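Local coordinates for Thiol:disulfide interchange protein (Klebsiella pneumoniae, PDB 6DXN) that probably acts as a periplasmic thiol:disulfide oxidoreductase of the DsbA subfamily, exchanging disulfides through a thioredoxin-type redox centre, at residues A[31-37]-A[94-100]. Numbering follows the deposited sequence.
Sequences FYCGPCY and LFEGLQV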
loop_
_atom_site.group_PDB
_atom_site.type_symbol
_atom_site.label_atom_id
_atom_site.label_comp_id
_atom_site.label_asym_id
_atom_site.label_seq_id
_atom_site.Cartn_x
_atom_site.Cartn_y
_atom_site.Cartn_z
ATOM N N PHE A 31 2.144 7.346 3.841
ATOM C CA PHE A 31 2.829 7.225 5.100
ATOM C C PHE A 31 2.323 8.284 6.096
ATOM O O PHE A 31 2.647 8.194 7.254
ATOM C CB PHE A 31 4.344 7.311 4.921
ATOM C CG PHE A 31 4.997 6.066 4.386
ATOM C CD1 PHE A 31 5.190 4.970 5.211
ATOM C CD2 PHE A 31 5.460 6.000 3.080
ATOM C CE1 PHE A 31 5.814 3.829 4.737
ATOM C CE2 PHE A 31 6.082 4.858 2.608
ATOM C CZ PHE A 31 6.246 3.769 3.429
ATOM N N TYR A 32 1.559 9.279 5.617
ATOM C CA TYR A 32 0.981 10.355 6.470
ATOM C C TYR A 32 -0.379 9.948 7.058
ATOM O O TYR A 32 -0.871 10.576 8.007
ATOM C CB TYR A 32 0.660 11.620 5.664
ATOM C CG TYR A 32 1.793 12.515 5.237
ATOM C CD1 TYR A 32 2.461 12.311 4.038
ATOM C CD2 TYR A 32 2.143 13.627 5.990
ATOM C CE1 TYR A 32 3.478 13.157 3.624
ATOM C CE2 TYR A 32 3.158 14.483 5.589
ATOM C CZ TYR A 32 3.825 14.248 4.400
ATOM O OH TYR A 32 4.831 15.082 3.999
ATOM N N CYS A 33 -0.995 8.923 6.463
ATOM C CA CYS A 33 -2.352 8.463 6.814
ATOM C C CYS A 33 -2.347 7.561 8.058
ATOM O O CYS A 33 -1.716 6.509 8.065
ATOM C CB CYS A 33 -2.946 7.726 5.618
ATOM S SG CYS A 33 -4.668 7.207 5.827
ATOM N N GLY A 34 -3.072 7.983 9.104
ATOM C CA GLY A 34 -3.153 7.226 10.363
ATOM C C GLY A 34 -3.645 5.796 10.141
ATOM O O GLY A 34 -2.982 4.836 10.531
ATOM N N PRO A 35 -4.842 5.613 9.538
ATOM C CA PRO A 35 -5.373 4.278 9.251
ATOM C C PRO A 35 -4.419 3.444 8.384
ATOM O O PRO A 35 -4.400 2.225 8.496
ATOM C CB PRO A 35 -6.695 4.560 8.527
ATOM C CG PRO A 35 -7.089 5.933 9.031
ATOM C CD PRO A 35 -5.775 6.681 9.158
ATOM N N CYS A 36 -3.637 4.112 7.526
ATOM C CA CYS A 36 -2.664 3.387 6.696
ATOM C C CYS A 36 -1.626 2.739 7.612
ATOM O O CYS A 36 -1.186 1.634 7.376
ATOM C CB CYS A 36 -1.977 4.287 5.673
ATOM S SG CYS A 36 -3.025 4.696 4.251
ATOM N N TYR A 37 -1.235 3.475 8.655
ATOM C CA TYR A 37 -0.267 2.986 9.623
ATOM C C TYR A 37 -0.876 1.807 10.394
ATOM O O TYR A 37 -0.227 0.757 10.529
ATOM C CB TYR A 37 0.172 4.141 10.527
ATOM C CG TYR A 37 1.222 3.829 11.561
ATOM C CD1 TYR A 37 2.161 2.832 11.367
ATOM C CD2 TYR A 37 1.352 4.630 12.685
ATOM C CE1 TYR A 37 3.155 2.585 12.302
ATOM C CE2 TYR A 37 2.339 4.402 13.626
ATOM C CZ TYR A 37 3.250 3.381 13.430
ATOM O OH TYR A 37 4.225 3.160 14.356
ATOM N N LEU A 94 9.185 4.589 8.446
ATOM C CA LEU A 94 8.686 5.795 7.758
ATOM C C LEU A 94 7.393 6.265 8.431
ATOM O O LEU A 94 7.188 7.465 8.581
ATOM C CB LEU A 94 8.494 5.521 6.262
ATOM C CG LEU A 94 9.780 5.393 5.445
ATOM C CD1 LEU A 94 9.503 4.820 4.067
ATOM C CD2 LEU A 94 10.489 6.735 5.330
ATOM N N PHE A 95 6.524 5.312 8.811
ATOM C CA PHE A 95 5.303 5.636 9.512
ATOM C C PHE A 95 5.650 6.284 10.860
ATOM O O PHE A 95 5.034 7.267 11.251
ATOM C CB PHE A 95 4.430 4.406 9.765
ATOM C CG PHE A 95 3.588 3.941 8.600
ATOM C CD1 PHE A 95 2.496 4.685 8.182
ATOM C CD2 PHE A 95 3.839 2.729 7.977
ATOM C CE1 PHE A 95 1.697 4.250 7.134
ATOM C CE2 PHE A 95 3.035 2.292 6.937
ATOM C CZ PHE A 95 1.976 3.059 6.508
ATOM N N GLU A 96 6.621 5.699 11.570
ATOM C CA GLU A 96 7.055 6.254 12.860
ATOM C C GLU A 96 7.657 7.649 12.623
ATOM O O GLU A 96 7.265 8.616 13.273
ATOM C CB GLU A 96 8.043 5.317 13.560
ATOM C CG GLU A 96 7.426 4.004 14.026
ATOM C CD GLU A 96 8.385 3.041 14.703
ATOM O OE1 GLU A 96 9.531 3.458 15.019
ATOM O OE2 GLU A 96 7.984 1.871 14.925
ATOM N N GLY A 97 8.572 7.745 11.651
ATOM C CA GLY A 97 9.258 9.018 11.326
ATOM C C GLY A 97 8.295 10.145 10.967
ATOM O O GLY A 97 8.654 11.336 11.046
ATOM N N LEU A 98 7.061 9.784 10.600
ATOM C CA LEU A 98 6.068 10.763 10.177
ATOM C C LEU A 98 4.935 10.938 11.192
ATOM O O LEU A 98 4.474 12.079 11.402
ATOM C CB LEU A 98 5.506 10.332 8.818
ATOM C CG LEU A 98 6.433 10.580 7.634
ATOM C CD1 LEU A 98 6.098 9.687 6.461
ATOM C CD2 LEU A 98 6.400 12.044 7.231
ATOM N N GLN A 99 4.534 9.856 11.868
ATOM C CA GLN A 99 3.347 9.924 12.712
ATOM C C GLN A 99 3.629 9.709 14.203
ATOM O O GLN A 99 2.755 9.996 15.032
ATOM C CB GLN A 99 2.340 8.878 12.237
ATOM C CG GLN A 99 1.995 9.014 10.765
ATOM C CD GLN A 99 0.788 8.184 10.409
ATOM O OE1 GLN A 99 -0.187 8.126 11.154
ATOM N NE2 GLN A 99 0.834 7.557 9.244
ATOM N N VAL A 100 4.813 9.197 14.534
ATOM C CA VAL A 100 5.182 8.944 15.908
ATOM C C VAL A 100 6.185 10.024 16.353
ATOM O O VAL A 100 5.878 10.864 17.197
ATOM C CB VAL A 100 5.737 7.511 16.060
ATOM C CG1 VAL A 100 6.217 7.227 17.469
ATOM C CG2 VAL A 100 4.711 6.455 15.626
#
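Phe31 meets Leu94 with a ring face and Phe95 with a ring edge. Leu94 CB sits 3.8 Å from the centroid of the Phe31 ring, a CH-pi contact, while the CD1 edge of Phe31 points into the face of Phe95 (centroids 4.8 Å apart, planes at 59°). The Phe31 carbonyl takes a hydrogen bond from Gln99: NE2 reaches Phe31 O at 2.8 Å, from above the carbonyl plane. Tyr32 turns away, one ring face lying loosely over Leu98 CD2; its hydroxyl bonds to Leu70 N. Gln99 NE2 donates again to Cys33 O at 3.0 Å, also from above the carbonyl plane, and Tyr37 N shares that oxygen. Both acceptors lie near the amide plane, which leaves Gln99 OE1 against Gly34 CA. Cys33 to Cys36 form a Cys-Gly-Pro-Cys sequence at a helix start, as in thioredoxins, predicted to be redox-active; no disulfide is formed here. Cys33 N-caps helix 34-41 through a weak bond from Cys36 N to SG. Tyr37, with CG anti to the backbone N (chi1 -178°), lays CA over the Phe95 face opposite Phe31, 3.7 Å from the centroid, and receives Phe95 CB over its own ring; the two rings, 13° from parallel, are slid apart and barely overlap. Its hydroxyl reaches Glu96 CG and Val100 CG2.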